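Local coordinates for putative (Helicobacter pylori, PDB 4O8S), which probably transfers nucleotidyl groups, as a member of the nucleotidyltransferase superfamily related to the AbiEii toxins of type IV toxin-antitoxin systems, at residues I68-H74 / M86-K92; H9-M13 / F42-L46; D22-V26 / D49-K53; K133-C137 / R148-L153. All coordinates share one frame; numbering follows the deposited sequence.

Contact 1: residues I68-H74 / M86-K92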
loop_
_atom_site.group_PDB
_atom_site.type_symbol
_atom_site.label_atom_id
_atom_site.label_comp_id
_atom_site.label_asym_id
_atom_site.label_seq_id
_atom_site.Cartn_x
_atom_site.Cartn_y
_atom_site.Cartn_z
ATOM N N ILE A 68 -8.087 -19.116 13.643
ATOM C CA ILE A 68 -6.764 -18.544 13.909
ATOM C C ILE A 68 -6.479 -18.602 15.404
ATOM O O ILE A 68 -7.357 -18.286 16.215
ATOM C CB ILE A 68 -6.670 -17.056 13.461
ATOM C CG1 ILE A 68 -7.055 -16.901 11.982
ATOM C CG2 ILE A 68 -5.263 -16.502 13.732
ATOM C CD1 ILE A 68 -6.040 -17.515 11.013
ATOM N N ILE A 69 -5.266 -19.008 15.773
ATOM C CA ILE A 69 -4.854 -18.974 17.176
ATOM C C ILE A 69 -3.843 -17.867 17.406
ATOM O O ILE A 69 -2.792 -17.846 16.762
ATOM C CB ILE A 69 -4.197 -20.291 17.638
ATOM C CG1 ILE A 69 -5.198 -21.448 17.582
ATOM C CG2 ILE A 69 -3.651 -20.140 19.064
ATOM C CD1 ILE A 69 -5.212 -22.190 16.261
ATOM N N LEU A 70 -4.158 -16.954 18.320
ATOM C CA LEU A 70 -3.213 -15.914 18.710
ATOM C C LEU A 70 -2.227 -16.444 19.737
ATOM O O LEU A 70 -2.588 -16.705 20.892
ATOM C CB LEU A 70 -3.946 -14.703 19.274
ATOM C CG LEU A 70 -3.064 -13.523 19.694
ATOM C CD1 LEU A 70 -2.103 -13.105 18.572
ATOM C CD2 LEU A 70 -3.944 -12.357 20.125
ATOM N N ASN A 71 -0.981 -16.613 19.310
ATOM C CA ASN A 71 0.084 -17.033 20.220
ATOM C C ASN A 71 0.608 -15.895 21.109
ATOM O O ASN A 71 0.650 -16.021 22.342
ATOM C CB ASN A 71 1.227 -17.678 19.432
ATOM C CG ASN A 71 0.839 -19.032 18.863
ATOM O OD1 ASN A 71 -0.159 -19.622 19.281
ATOM N ND2 ASN A 71 1.622 -19.533 17.909
ATOM N N ASP A 72 0.991 -14.783 20.480
ATOM C CA ASP A 72 1.617 -13.670 21.188
ATOM C C ASP A 72 1.583 -12.381 20.353
ATOM O O ASP A 72 1.570 -12.428 19.120
ATOM C CB ASP A 72 3.073 -14.037 21.519
ATOM C CG ASP A 72 3.767 -12.989 22.378
ATOM O OD1 ASP A 72 3.161 -12.540 23.385
ATOM O OD2 ASP A 72 4.921 -12.617 22.041
ATOM N N ILE A 73 1.555 -11.233 21.024
ATOM C CA ILE A 73 1.814 -9.962 20.352
ATOM C C ILE A 73 3.052 -9.318 20.962
ATOM O O ILE A 73 3.010 -8.860 22.108
ATOM C CB ILE A 73 0.652 -8.969 20.501
ATOM C CG1 ILE A 73 -0.669 -9.583 20.016
ATOM C CG2 ILE A 73 0.947 -7.667 19.723
ATOM C CD1 ILE A 73 -1.887 -8.665 20.234
ATOM N N HIS A 74 4.143 -9.279 20.203
ATOM C CA HIS A 74 5.366 -8.601 20.639
ATOM C C HIS A 74 5.380 -7.115 20.231
ATOM O O HIS A 74 5.268 -6.777 19.040
ATOM C CB HIS A 74 6.610 -9.328 20.097
ATOM C CG HIS A 74 7.904 -8.675 20.483
ATOM N ND1 HIS A 74 8.359 -8.631 21.786
ATOM C CD2 HIS A 74 8.836 -8.030 19.739
ATOM C CE1 HIS A 74 9.512 -7.987 21.827
ATOM N NE2 HIS A 74 9.823 -7.609 20.599
HETATM N N MSE A 86 4.539 -7.217 16.386
HETATM C CA MSE A 86 4.639 -8.497 15.695
HETATM C C MSE A 86 3.548 -9.403 16.242
HETATM O O MSE A 86 3.614 -9.865 17.386
HETATM C CB MSE A 86 6.021 -9.106 15.901
HETATM C CG MSE A 86 7.131 -8.127 15.528
HETATM SE SE MSE A 86 7.003 -7.743 13.601
HETATM C CE MSE A 86 7.737 -5.922 13.463
ATOM N N VAL A 87 2.506 -9.606 15.441
ATOM C CA VAL A 87 1.411 -10.475 15.841
ATOM C C VAL A 87 1.724 -11.896 15.432
ATOM O O VAL A 87 1.802 -12.199 14.243
ATOM C CB VAL A 87 0.086 -10.042 15.207
ATOM C CG1 VAL A 87 -1.001 -11.041 15.541
ATOM C CG2 VAL A 87 -0.291 -8.646 15.702
ATOM N N ARG A 88 1.919 -12.772 16.413
ATOM C CA ARG A 88 2.299 -14.149 16.115
ATOM C C ARG A 88 1.120 -15.090 16.326
ATOM O O ARG A 88 0.416 -15.025 17.342
ATOM C CB ARG A 88 3.521 -14.566 16.940
ATOM C CG ARG A 88 4.610 -13.500 16.930
ATOM C CD ARG A 88 5.927 -14.013 17.464
ATOM N NE ARG A 88 6.865 -12.921 17.727
ATOM C CZ ARG A 88 7.654 -12.365 16.805
ATOM N NH1 ARG A 88 7.618 -12.788 15.543
ATOM N NH2 ARG A 88 8.479 -11.379 17.146
ATOM N N TYR A 89 0.888 -15.943 15.335
ATOM C CA TYR A 89 -0.350 -16.709 15.300
ATOM C C TYR A 89 -0.153 -18.027 14.583
ATOM O O TYR A 89 0.817 -18.204 13.828
ATOM C CB TYR A 89 -1.456 -15.913 14.593
ATOM C CG TYR A 89 -1.252 -15.812 13.090
ATOM C CD1 TYR A 89 -0.494 -14.782 12.537
ATOM C CD2 TYR A 89 -1.818 -16.743 12.228
ATOM C CE1 TYR A 89 -0.302 -14.692 11.173
ATOM C CE2 TYR A 89 -1.630 -16.660 10.867
ATOM C CZ TYR A 89 -0.882 -15.634 10.342
ATOM O OH TYR A 89 -0.690 -15.562 8.983
ATOM N N ALA A 90 -1.093 -18.939 14.816
ATOM C CA ALA A 90 -1.163 -20.200 14.083
ATOM C C ALA A 90 -2.599 -20.377 13.603
ATOM O O ALA A 90 -3.475 -19.556 13.925
ATOM C CB ALA A 90 -0.746 -21.375 14.973
ATOM N N THR A 91 -2.843 -21.435 12.834
ATOM C CA THR A 91 -4.188 -21.721 12.336
ATOM C C THR A 91 -4.639 -23.105 12.780
ATOM O O THR A 91 -3.882 -23.833 13.426
ATOM C CB THR A 91 -4.259 -21.651 10.795
ATOM O OG1 THR A 91 -3.496 -22.721 10.225
ATOM C CG2 THR A 91 -3.705 -20.336 10.300
ATOM N N LYS A 92 -5.873 -23.463 12.439
ATOM C CA LYS A 92 -6.343 -24.824 12.649
ATOM C C LYS A 92 -5.728 -25.721 11.581
ATOM O O LYS A 92 -5.461 -26.903 11.809
ATOM C CB LYS A 92 -7.870 -24.887 12.585
ATOM C CG LYS A 92 -8.568 -24.042 13.646
ATOM C CD LYS A 92 -7.978 -24.273 15.036
ATOM C CE LYS A 92 -8.694 -23.435 16.091
ATOM N NZ LYS A 92 -10.143 -23.776 16.191
#
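I69 and A90 exchange a pair of main-chain hydrogen bonds, I69 N to A90 O at 2.6 Å and A90 N to I69 O at 2.8 Å, and H74 and M86 form a second such pair further along. Between them R88 O accepts two donors from one face of its carbonyl plane: N71 N at 2.9 Å through a bent bond (133°) and D72 N at 3.2 Å through a nearly straight one. This is a classic beta bulge in two antiparallel strands, 68-75 and 82-91, of the mixed sheet, with 68-75 at its margin; N71 is the extra residue, and the register shifts by one across it. On the face bearing I68, L70, I73, V87, Y89 and T91, I68 CG2 lies 3.8 Å from Y89 CD2. Y89 CG lies between the backbone N and carbonyl carbon (chi1 72°), with the CD2 side of the ring against I68, and its OH hydrogen-bonds H9 ND1. L70 CD1 meets V87 CG1 at 3.8 Å, the two side chains crossing at about a right angle. Helix 4-19 covers this face at I68, Y89 and T91, and helix 56-63 at L70 and I73. N71 ND2 hydrogen-bonds E97 OE1 outside the two strands.

Contact 2: residues H9-M13 / F42-L46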
loop_
_atom_site.group_PDB
_atom_site.type_symbol
_atom_site.label_atom_id
_atom_site.label_comp_id
_atom_site.label_asym_id
_atom_site.label_seq_id
_atom_site.Cartn_x
_atom_site.Cartn_y
_atom_site.Cartn_z
ATOM N N HIS A 9 -3.871 -15.815 6.413
ATOM C CA HIS A 9 -3.252 -14.513 6.645
ATOM C C HIS A 9 -4.203 -13.371 6.260
ATOM O O HIS A 9 -4.418 -12.436 7.042
ATOM C CB HIS A 9 -1.951 -14.401 5.855
ATOM C CG HIS A 9 -1.080 -13.257 6.280
ATOM N ND1 HIS A 9 -0.419 -13.237 7.493
ATOM C CD2 HIS A 9 -0.741 -12.108 5.649
ATOM C CE1 HIS A 9 0.279 -12.121 7.592
ATOM N NE2 HIS A 9 0.103 -11.414 6.488
ATOM N N GLU A 10 -4.773 -13.444 5.059
ATOM C CA GLU A 10 -5.726 -12.418 4.620
ATOM C C GLU A 10 -6.921 -12.331 5.560
ATOM O O GLU A 10 -7.416 -11.244 5.868
ATOM C CB GLU A 10 -6.213 -12.691 3.189
ATOM C CG GLU A 10 -7.212 -11.622 2.700
ATOM C CD GLU A 10 -7.582 -11.718 1.219
ATOM O OE1 GLU A 10 -6.966 -12.514 0.473
ATOM O OE2 GLU A 10 -8.496 -10.966 0.800
ATOM N N LYS A 11 -7.396 -13.483 6.013
ATOM C CA LYS A 11 -8.549 -13.523 6.909
ATOM C C LYS A 11 -8.250 -12.813 8.232
ATOM O O LYS A 11 -9.095 -12.081 8.765
ATOM C CB LYS A 11 -8.941 -14.974 7.165
ATOM C CG LYS A 11 -10.049 -15.168 8.189
ATOM C CD LYS A 11 -10.194 -16.667 8.476
ATOM C CE LYS A 11 -11.420 -16.993 9.317
ATOM N NZ LYS A 11 -11.511 -18.468 9.593
ATOM N N LEU A 12 -7.045 -13.017 8.760
ATOM C CA LEU A 12 -6.668 -12.335 9.990
ATOM C C LEU A 12 -6.521 -10.849 9.747
ATOM O O LEU A 12 -6.998 -10.050 10.541
ATOM C CB LEU A 12 -5.367 -12.903 10.558
ATOM C CG LEU A 12 -4.709 -12.147 11.718
ATOM C CD1 LEU A 12 -5.577 -12.111 12.966
ATOM C CD2 LEU A 12 -3.357 -12.793 12.021
HETATM N N MSE A 13 -5.871 -10.472 8.645
HETATM C CA MSE A 13 -5.711 -9.052 8.339
HETATM C C MSE A 13 -7.053 -8.332 8.232
HETATM O O MSE A 13 -7.235 -7.263 8.827
HETATM C CB MSE A 13 -4.901 -8.857 7.061
HETATM C CG MSE A 13 -3.446 -9.308 7.171
HETATM SE SE MSE A 13 -2.455 -8.585 5.603
HETATM C CE MSE A 13 -3.415 -9.467 4.151
ATOM N N PHE A 42 -0.338 -10.199 -3.831
ATOM C CA PHE A 42 -0.596 -10.310 -2.403
ATOM C C PHE A 42 0.207 -9.271 -1.629
ATOM O O PHE A 42 1.211 -8.741 -2.137
ATOM C CB PHE A 42 -0.224 -11.716 -1.920
ATOM C CG PHE A 42 -0.852 -12.097 -0.608
ATOM C CD1 PHE A 42 -2.223 -11.956 -0.412
ATOM C CD2 PHE A 42 -0.074 -12.619 0.428
ATOM C CE1 PHE A 42 -2.813 -12.316 0.807
ATOM C CE2 PHE A 42 -0.657 -12.984 1.642
ATOM C CZ PHE A 42 -2.028 -12.829 1.829
ATOM N N SER A 43 -0.239 -8.980 -0.407
ATOM C CA SER A 43 0.428 -8.031 0.497
ATOM C C SER A 43 0.279 -8.573 1.917
ATOM O O SER A 43 -0.799 -9.039 2.278
ATOM C CB SER A 43 -0.254 -6.667 0.409
ATOM O OG SER A 43 0.550 -5.627 0.961
ATOM N N GLU A 44 1.325 -8.489 2.739
ATOM C CA GLU A 44 1.306 -9.203 4.017
ATOM C C GLU A 44 1.420 -8.337 5.280
ATOM O O GLU A 44 1.167 -8.839 6.369
ATOM C CB GLU A 44 2.426 -10.265 4.072
ATOM C CG GLU A 44 2.739 -10.955 2.757
ATOM C CD GLU A 44 4.079 -11.701 2.798
ATOM O OE1 GLU A 44 5.140 -11.032 2.886
ATOM O OE2 GLU A 44 4.066 -12.952 2.746
ATOM N N ASP A 45 1.837 -7.080 5.159
ATOM C CA ASP A 45 2.002 -6.223 6.342
ATOM C C ASP A 45 0.812 -5.264 6.515
ATOM O O ASP A 45 0.168 -4.898 5.530
ATOM C CB ASP A 45 3.300 -5.408 6.233
ATOM C CG ASP A 45 4.541 -6.291 6.112
ATOM O OD1 ASP A 45 4.513 -7.435 6.640
ATOM O OD2 ASP A 45 5.543 -5.839 5.495
ATOM N N LEU A 46 0.519 -4.847 7.750
ATOM C CA LEU A 46 -0.511 -3.834 7.950
ATOM C C LEU A 46 0.142 -2.526 8.390
ATOM O O LEU A 46 0.955 -2.512 9.342
ATOM C CB LEU A 46 -1.548 -4.284 8.981
ATOM C CG LEU A 46 -2.511 -5.422 8.636
ATOM C CD1 LEU A 46 -3.360 -5.737 9.846
ATOM C CD2 LEU A 46 -3.404 -5.033 7.464
#
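H9 and M13, one helical turn apart and joined by the M13 N to H9 O bond, look across at the non-helical segment 42-46, with the CA atoms of H9 and E44 7.5 Å apart and those of M13 and L46 7.4 Å apart. The single hydrogen bond across the contact comes from a side chain: H9 NE2 donates to E44 O at 2.8 Å. It is nearly straight (166°), meets a lone pair in the carbonyl plane, and lies almost in the plane of the imidazole. With CG anti to the backbone N (chi1 -166°), the H9 ring projects from the helix toward the loop. Y89 OH holds its other nitrogen, ND1, so both ring nitrogens are engaged and the rotation of the ring is fixed. The helix packs against the chain leading into strand 46-50, where D45 probably begins the Asp-X-Asp signature of the superfamily, whose carboxylates bind metal ions in relatives. M13, a selenomethionine, lies with CG above one face of the H9 ring, offset toward its rim. Its chain bends at the selenium, bringing CE to 3.2 Å from S43 O, and SE rests 4.1 Å from L46 CD2. The F42 ring comes in beside the imidazole, its CZ at the edge of the H9 ring, 4.1 Å from H9 CD2; E10 CB lies at the edge of the F42 ring. Y34 packs edge-to-face with F42 and also hydrogen-bonds E10 OE1, whereas R14 forms a salt bridge with E10 OE2.

Contact 3: residues D22-V26 / D49-K53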
loop_
_atom_site.group_PDB
_atom_site.type_symbol
_atom_site.label_atom_id
_atom_site.label_comp_id
_atom_site.label_asym_id
_atom_site.label_seq_id
_atom_site.Cartn_x
_atom_site.Cartn_y
_atom_site.Cartn_z
ATOM N N ASP A 22 -14.231 1.590 13.930
ATOM C CA ASP A 22 -14.765 2.603 14.837
ATOM C C ASP A 22 -13.685 3.399 15.580
ATOM O O ASP A 22 -13.998 4.161 16.496
ATOM C CB ASP A 22 -15.758 1.981 15.824
ATOM C CG ASP A 22 -15.142 0.864 16.648
ATOM O OD1 ASP A 22 -14.062 0.365 16.274
ATOM O OD2 ASP A 22 -15.748 0.468 17.667
ATOM N N THR A 23 -12.422 3.233 15.179
ATOM C CA THR A 23 -11.312 4.003 15.757
ATOM C C THR A 23 -10.821 5.006 14.715
ATOM O O THR A 23 -11.331 5.017 13.591
ATOM C CB THR A 23 -10.151 3.086 16.140
ATOM O OG1 THR A 23 -9.454 2.703 14.948
ATOM C CG2 THR A 23 -10.661 1.846 16.877
ATOM N N PRO A 24 -9.841 5.863 15.069
ATOM C CA PRO A 24 -9.381 6.767 14.006
ATOM C C PRO A 24 -8.267 6.168 13.133
ATOM O O PRO A 24 -7.701 6.895 12.314
ATOM C CB PRO A 24 -8.831 7.979 14.783
ATOM C CG PRO A 24 -9.259 7.770 16.237
ATOM C CD PRO A 24 -9.346 6.292 16.394
HETATM N N MSE A 25 -7.957 4.886 13.317
HETATM C CA MSE A 25 -6.931 4.196 12.520
HETATM C C MSE A 25 -7.265 4.190 11.020
HETATM O O MSE A 25 -8.374 3.838 10.638
HETATM C CB MSE A 25 -6.808 2.748 12.990
HETATM C CG MSE A 25 -6.338 2.619 14.415
HETATM SE SE MSE A 25 -4.351 2.560 14.484
HETATM C CE MSE A 25 -4.067 0.676 14.170
ATOM N N VAL A 26 -6.295 4.551 10.181
ATOM C CA VAL A 26 -6.470 4.551 8.730
ATOM C C VAL A 26 -5.418 3.650 8.088
ATOM O O VAL A 26 -4.202 3.918 8.217
ATOM C CB VAL A 26 -6.277 5.965 8.155
ATOM C CG1 VAL A 26 -6.578 5.981 6.624
ATOM C CG2 VAL A 26 -7.135 6.980 8.926
ATOM N N ASP A 49 -2.095 4.985 9.700
ATOM C CA ASP A 49 -1.895 6.303 10.312
ATOM C C ASP A 49 -2.975 6.422 11.368
ATOM O O ASP A 49 -4.052 5.842 11.216
ATOM C CB ASP A 49 -2.103 7.444 9.317
ATOM C CG ASP A 49 -0.944 7.625 8.377
ATOM O OD1 ASP A 49 0.214 7.309 8.761
ATOM O OD2 ASP A 49 -1.196 8.083 7.239
ATOM N N CYS A 50 -2.690 7.162 12.434
ATOM C CA CYS A 50 -3.678 7.438 13.462
ATOM C C CYS A 50 -3.266 8.710 14.188
ATOM O O CYS A 50 -2.081 8.909 14.451
ATOM C CB CYS A 50 -3.732 6.283 14.455
ATOM S SG CYS A 50 -5.283 6.201 15.397
ATOM N N HIS A 51 -4.221 9.570 14.525
ATOM C CA HIS A 51 -3.868 10.835 15.176
ATOM C C HIS A 51 -3.711 10.716 16.699
ATOM O O HIS A 51 -3.152 11.614 17.337
ATOM C CB HIS A 51 -4.873 11.936 14.837
ATOM C CG HIS A 51 -6.167 11.810 15.573
ATOM N ND1 HIS A 51 -7.221 11.054 15.105
ATOM C CD2 HIS A 51 -6.575 12.332 16.756
ATOM C CE1 HIS A 51 -8.227 11.126 15.963
ATOM N NE2 HIS A 51 -7.858 11.892 16.974
ATOM N N LYS A 52 -4.204 9.624 17.284
ATOM C CA LYS A 52 -3.988 9.390 18.714
ATOM C C LYS A 52 -3.845 7.908 19.058
ATOM O O LYS A 52 -4.144 7.027 18.237
ATOM C CB LYS A 52 -5.126 9.993 19.540
ATOM C CG LYS A 52 -6.415 9.171 19.485
ATOM C CD LYS A 52 -7.592 9.955 20.065
ATOM C CE LYS A 52 -8.911 9.234 19.803
ATOM N NZ LYS A 52 -10.109 10.094 20.070
ATOM N N LYS A 53 -3.398 7.646 20.282
ATOM C CA LYS A 53 -3.246 6.281 20.783
ATOM C C LYS A 53 -4.586 5.577 20.976
ATOM O O LYS A 53 -5.595 6.222 21.266
ATOM C CB LYS A 53 -2.492 6.294 22.119
ATOM C CG LYS A 53 -1.070 5.750 22.040
ATOM C CD LYS A 53 -0.168 6.670 21.229
ATOM C CE LYS A 53 1.230 6.068 21.070
ATOM N NZ LYS A 53 1.928 5.868 22.371
HETATM O O HOH W 1 -6.514 9.280 12.387
#
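P24 and H51 meet at about a right angle, the pyrrolidine ring pressing CB to within 3.4 Å of H51 CE1 in an oblique approach to the imidazole. K52 reaches the same proline from beside the histidine: its extended chain brings CE to 3.9 Å from P24 CG, the two side chains again crossing at about a right angle. K52 CG in turn lies over one face of the H51 ring, offset toward its rim, and both side chains touch P24. Deeper in, C50 SG stands anti to its backbone N (chi1 -159°), directed at the P24-M25 peptide, 3.6 Å from M25 N. The selenomethionine M25 folds back through two bends and sets SE 3.8 Å from C50 CB. Beyond these side chains the segments become strands: V26 and D49 form an antiparallel hydrogen-bonded pair, V26 N to D49 O and D49 N to V26 O, both at 2.8 Å. This pairing joins short strand 26-27 to strand 46-50 of the mixed sheet. Ahead of it, T23 OG1 accepts from M25 N in an ST turn. The D49 side chain, on the same face as V26, forms salt bridges with K28 through OD1 and R128 through OD2. A water donates to P24 O at 2.7 Å and touches H51 ND1 through a weak bond. With this water and R122 both donating to it, P24 O is satisfied without a strand partner, and the pairing of the two segments ends at V26 and D49, giving way to apolar contacts of P24 with C50 and H51 and of M25 with C50.

Contact 4: residues K133-C137 / R148-L153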
loop_
_atom_site.group_PDB
_atom_site.type_symbol
_atom_site.label_atom_id
_atom_site.label_comp_id
_atom_site.label_asym_id
_atom_site.label_seq_id
_atom_site.Cartn_x
_atom_site.Cartn_y
_atom_site.Cartn_z
ATOM N N LYS A 133 3.982 6.485 -2.302
ATOM C CA LYS A 133 4.778 5.548 -3.098
ATOM C C LYS A 133 5.904 6.288 -3.818
ATOM O O LYS A 133 7.042 5.826 -3.860
ATOM C CB LYS A 133 3.900 4.807 -4.117
ATOM C CG LYS A 133 3.263 3.542 -3.582
ATOM C CD LYS A 133 4.274 2.406 -3.603
ATOM C CE LYS A 133 3.746 1.194 -2.860
ATOM N NZ LYS A 133 4.696 0.034 -2.974
ATOM N N LEU A 134 5.590 7.446 -4.372
ATOM C CA LEU A 134 6.593 8.220 -5.095
ATOM C C LEU A 134 7.693 8.726 -4.161
ATOM O O LEU A 134 8.870 8.710 -4.529
ATOM C CB LEU A 134 5.941 9.375 -5.849
ATOM C CG LEU A 134 5.149 8.906 -7.078
ATOM C CD1 LEU A 134 4.247 10.006 -7.605
ATOM C CD2 LEU A 134 6.101 8.427 -8.161
ATOM N N CYS A 135 7.313 9.155 -2.956
ATOM C CA CYS A 135 8.294 9.572 -1.956
ATOM C C CYS A 135 9.248 8.429 -1.649
ATOM O O CYS A 135 10.466 8.601 -1.666
ATOM C CB CYS A 135 7.600 10.020 -0.670
ATOM S SG CYS A 135 6.781 11.608 -0.817
ATOM N N ALA A 136 8.688 7.250 -1.405
ATOM C CA ALA A 136 9.479 6.105 -0.979
ATOM C C ALA A 136 10.411 5.565 -2.052
ATOM O O ALA A 136 11.464 5.022 -1.739
ATOM C CB ALA A 136 8.568 4.977 -0.464
ATOM N N CYS A 137 10.022 5.655 -3.316
ATOM C CA CYS A 137 10.847 5.036 -4.345
ATOM C C CYS A 137 11.542 6.047 -5.239
ATOM O O CYS A 137 12.398 5.665 -6.037
ATOM C CB CYS A 137 10.031 4.062 -5.200
ATOM S SG CYS A 137 8.961 4.873 -6.424
ATOM N N ARG A 148 8.260 -3.816 -5.625
ATOM C CA ARG A 148 6.845 -3.609 -5.317
ATOM C C ARG A 148 6.405 -2.191 -5.607
ATOM O O ARG A 148 5.254 -1.970 -5.986
ATOM C CB ARG A 148 6.567 -3.930 -3.853
ATOM C CG ARG A 148 6.621 -5.407 -3.555
ATOM C CD ARG A 148 6.758 -5.690 -2.055
ATOM N NE ARG A 148 7.153 -7.082 -1.846
ATOM C CZ ARG A 148 7.146 -7.709 -0.667
ATOM N NH1 ARG A 148 6.746 -7.081 0.441
ATOM N NH2 ARG A 148 7.537 -8.975 -0.602
ATOM N N ASP A 149 7.307 -1.227 -5.424
ATOM C CA ASP A 149 6.964 0.160 -5.692
ATOM C C ASP A 149 6.634 0.342 -7.176
ATOM O O ASP A 149 5.709 1.078 -7.546
ATOM C CB ASP A 149 8.112 1.081 -5.283
ATOM C CG ASP A 149 8.346 1.088 -3.776
ATOM O OD1 ASP A 149 7.406 0.720 -3.032
ATOM O OD2 ASP A 149 9.467 1.455 -3.340
ATOM N N LEU A 150 7.398 -0.337 -8.026
ATOM C CA LEU A 150 7.170 -0.263 -9.464
ATOM C C LEU A 150 5.868 -0.957 -9.846
ATOM O O LEU A 150 5.053 -0.396 -10.586
ATOM C CB LEU A 150 8.339 -0.899 -10.220
ATOM C CG LEU A 150 8.192 -0.882 -11.741
ATOM C CD1 LEU A 150 7.978 0.538 -12.257
ATOM C CD2 LEU A 150 9.415 -1.495 -12.390
ATOM N N PHE A 151 5.671 -2.170 -9.334
ATOM C CA PHE A 151 4.450 -2.919 -9.594
ATOM C C PHE A 151 3.231 -2.084 -9.214
ATOM O O PHE A 151 2.260 -1.956 -9.978
ATOM C CB PHE A 151 4.440 -4.185 -8.742
ATOM C CG PHE A 151 3.267 -5.096 -9.016
ATOM C CD1 PHE A 151 2.020 -4.855 -8.438
ATOM C CD2 PHE A 151 3.415 -6.203 -9.854
ATOM C CE1 PHE A 151 0.929 -5.699 -8.695
ATOM C CE2 PHE A 151 2.331 -7.052 -10.130
ATOM C CZ PHE A 151 1.086 -6.801 -9.545
ATOM N N ASP A 152 3.275 -1.538 -8.005
ATOM C CA ASP A 152 2.132 -0.809 -7.480
ATOM C C ASP A 152 1.867 0.480 -8.233
ATOM O O ASP A 152 0.701 0.795 -8.528
ATOM C CB ASP A 152 2.301 -0.534 -5.989
ATOM C CG ASP A 152 2.471 -1.805 -5.187
ATOM O OD1 ASP A 152 2.091 -2.877 -5.695
ATOM O OD2 ASP A 152 2.982 -1.735 -4.046
ATOM N N LEU A 153 2.928 1.226 -8.550
ATOM C CA LEU A 153 2.760 2.479 -9.292
ATOM C C LEU A 153 2.221 2.222 -10.699
ATOM O O LEU A 153 1.420 3.002 -11.213
ATOM C CB LEU A 153 4.065 3.278 -9.356
ATOM C CG LEU A 153 4.364 4.097 -8.089
ATOM C CD1 LEU A 153 5.715 4.796 -8.217
ATOM C CD2 LEU A 153 3.254 5.114 -7.856
#
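The carboxylates of D149 and D152, one helical turn apart, each present an oxygen to K133 NZ on its anti side, away from the partner oxygen. D149 OD1 uses its anti lone pair at 2.8 Å, while D152 OD2 takes NZ at 2.7 Å and 19° out of the carboxylate plane. The result is a buried salt-bridge network between consecutive antiparallel helices, 126-139 and 147-159, whose short segments run at 153° with axes 10.1 Å apart. K133 reaches both acids because its chain turns once, at chi2 (-80°), and then extends from CG to NZ across the gap. Each group has a further partner: E30 adds a salt bridge to K133 NZ, R144 one to D149 OD1 and R41 one to D152 OD1. The charges form a branched network of acids and bases. The other D149 oxygen, OD2, lies 3.3 Å from C137 CB. Next to the charged groups L153 forms the apolar part of the interface. Its CD2 packs on the aliphatic base of K133, 3.8 Å from K133 CB, and F175 of helix 166-176 touches both C137 and L153. L153 CD1 fits between the neighbouring helix's L134 and C137, 3.7 Å from L134 CD2 and 3.7 Å from C137 SG.

Contacts 1 and 3 lie on the mixed sheet, and contact 2 packs helix 4-19 against the loop entering it, whereas contact 4 joins two helices further along the chain. Contacts 2 and 3 alternate in sequence: helix 4-19 is followed by 22-26, and strand 46-50 begins in contact 2 and runs into contact 3, their centres about 19 Å apart. Contact 1 comes next, about 13 Å from contact 2 between centres, and meets it directly through Y89 with H9 and L12. Contact 4, last along the chain, lies about 19 Å from contact 2 by centres, and helix 29-36 touches both. The sheet contacts 1 and 3 belong to what is probably the nucleotidyltransferase core, and contact 4 to the helices beside it.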